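Enoyl-CoA hydratase (Thermus thermophilus, PDB 1WZ8) probably catalyses the reversible hydration of 2-enoyl-CoA thioesters to 3-hydroxyacyl-CoA, as a hexameric member of the crotonase family. Local coordinates at residues R56-R61 against R105-A110. Residues are numbered along the deposited sequence; the frame is centred on the assembly and turned at random.
Sequences RAVLLR and RPVVAA
Val58 and Leu60 each bind segment 105-110 through both N-H and C=O, Val58 to Pro106 and Val108, Leu60 to Val108 and Ala110, in the ladder of a parallel sheet. Val58 N donates to Pro106 O at 2.9 Å and Val58 O accepts Val108 N at 2.7 Å; Leu60 N then donates to Val108 O, and Leu60 O receives Ala110 N in a bond bent only 4° from straight. Leu59, between them, turns its own backbone bonds to Leu22 and Ile24 on strand 21-26, which makes 57-62 an interior strand of the crotonase-fold sheet.

Packing is close on both faces. With CG anti to the backbone N (chi1 175°), Leu59 brings CD1 to 4.0 Å from Val108 CG1, under helix 195-207. On the opposite face Leu60 CD1 slants across to Val107 CG1 at 3.8 Å, while Val58 CB meets Val107 CG2.

The partly exposed arginines at the ends hold less tightly. Arg56 O rests on Pro106 CD at 3.4 Å, and Arg105 adds CB alone before its chain bends away. The Arg56 guanidinium reaches Ala207 O and Gly209 O of its own chain and Pro264 O of a second subunit; Arg61 NE forms a salt bridge with Glu112 OE1. Cohesion thus rests on buried backbone bonds and aliphatic branches, with the charged ends of Arg56 and Arg61 engaged outside the pair.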
# COMPACT_ATOMS: atom_id res chain seq x y z
N ARG A 56 30.40 -11.43 -4.69
CA ARG A 56 29.66 -10.84 -5.80
C ARG A 56 28.36 -11.62 -6.02
O ARG A 56 27.42 -11.13 -6.63
CB ARG A 56 30.52 -10.82 -7.07
CG ARG A 56 31.76 -9.92 -6.94
CD ARG A 56 32.65 -9.96 -8.18
NE ARG A 56 32.11 -9.19 -9.30
CZ ARG A 56 32.23 -7.87 -9.45
NH1 ARG A 56 32.87 -7.14 -8.55
NH2 ARG A 56 31.71 -7.28 -10.52
N ALA A 57 28.32 -12.84 -5.49
CA ALA A 57 27.14 -13.70 -5.59
C ALA A 57 27.25 -14.82 -4.57
O ALA A 57 28.35 -15.30 -4.28
CB ALA A 57 27.01 -14.28 -7.00
N VAL A 58 26.11 -15.21 -4.01
CA VAL A 58 26.07 -16.29 -3.03
C VAL A 58 25.36 -17.50 -3.64
O VAL A 58 24.32 -17.37 -4.29
CB VAL A 58 25.34 -15.85 -1.75
CG1 VAL A 58 25.10 -17.05 -0.83
CG2 VAL A 58 26.17 -14.80 -1.02
N LEU A 59 25.94 -18.68 -3.43
CA LEU A 59 25.37 -19.91 -3.94
C LEU A 59 25.02 -20.81 -2.75
O LEU A 59 25.89 -21.12 -1.94
CB LEU A 59 26.37 -20.62 -4.86
CG LEU A 59 25.96 -22.00 -5.40
CD1 LEU A 59 24.64 -21.89 -6.15
CD2 LEU A 59 27.06 -22.54 -6.31
N LEU A 60 23.76 -21.20 -2.66
CA LEU A 60 23.32 -22.05 -1.56
C LEU A 60 23.13 -23.49 -2.02
O LEU A 60 22.55 -23.73 -3.08
CB LEU A 60 21.99 -21.53 -0.99
CG LEU A 60 22.02 -20.13 -0.38
CD1 LEU A 60 20.60 -19.71 -0.01
CD2 LEU A 60 22.93 -20.13 0.84
N ARG A 61 23.62 -24.43 -1.23
CA ARG A 61 23.50 -25.84 -1.57
C ARG A 61 23.47 -26.66 -0.29
O ARG A 61 24.13 -26.32 0.69
CB ARG A 61 24.67 -26.30 -2.44
CG ARG A 61 24.53 -27.72 -2.96
CD ARG A 61 25.80 -28.23 -3.64
NE ARG A 61 25.54 -29.45 -4.41
CZ ARG A 61 26.47 -30.10 -5.12
NH1 ARG A 61 27.72 -29.66 -5.15
NH2 ARG A 61 26.14 -31.19 -5.80
N ARG A 105 24.04 -8.74 -2.40
CA ARG A 105 24.44 -9.50 -3.59
C ARG A 105 23.40 -10.54 -3.99
O ARG A 105 22.62 -11.02 -3.17
CB ARG A 105 25.78 -10.20 -3.34
CG ARG A 105 26.81 -9.34 -2.64
CD ARG A 105 27.00 -8.02 -3.36
NE ARG A 105 27.67 -7.04 -2.51
CZ ARG A 105 27.75 -5.74 -2.78
NH1 ARG A 105 27.19 -5.27 -3.89
NH2 ARG A 105 28.37 -4.92 -1.95
N PRO A 106 23.38 -10.90 -5.29
CA PRO A 106 22.43 -11.90 -5.78
C PRO A 106 22.69 -13.24 -5.11
O PRO A 106 23.85 -13.61 -4.87
CB PRO A 106 22.73 -11.95 -7.28
CG PRO A 106 23.18 -10.54 -7.57
CD PRO A 106 24.10 -10.26 -6.40
N VAL A 107 21.62 -13.96 -4.80
CA VAL A 107 21.71 -15.26 -4.14
C VAL A 107 21.08 -16.30 -5.05
O VAL A 107 19.96 -16.12 -5.54
CB VAL A 107 20.96 -15.25 -2.79
CG1 VAL A 107 21.01 -16.64 -2.14
CG2 VAL A 107 21.58 -14.21 -1.86
N VAL A 108 21.81 -17.39 -5.29
CA VAL A 108 21.34 -18.47 -6.14
C VAL A 108 21.21 -19.73 -5.29
O VAL A 108 22.06 -19.99 -4.44
CB VAL A 108 22.34 -18.76 -7.28
CG1 VAL A 108 21.83 -19.92 -8.14
CG2 VAL A 108 22.55 -17.51 -8.13
N ALA A 109 20.15 -20.50 -5.51
CA ALA A 109 19.95 -21.73 -4.76
C ALA A 109 19.97 -22.94 -5.70
O ALA A 109 19.27 -22.96 -6.70
CB ALA A 109 18.64 -21.68 -4.00
N ALA A 110 20.80 -23.93 -5.37
CA ALA A 110 20.87 -25.15 -6.16
C ALA A 110 19.95 -26.11 -5.42
O ALA A 110 20.38 -26.83 -4.52
CB ALA A 110 22.30 -25.69 -6.18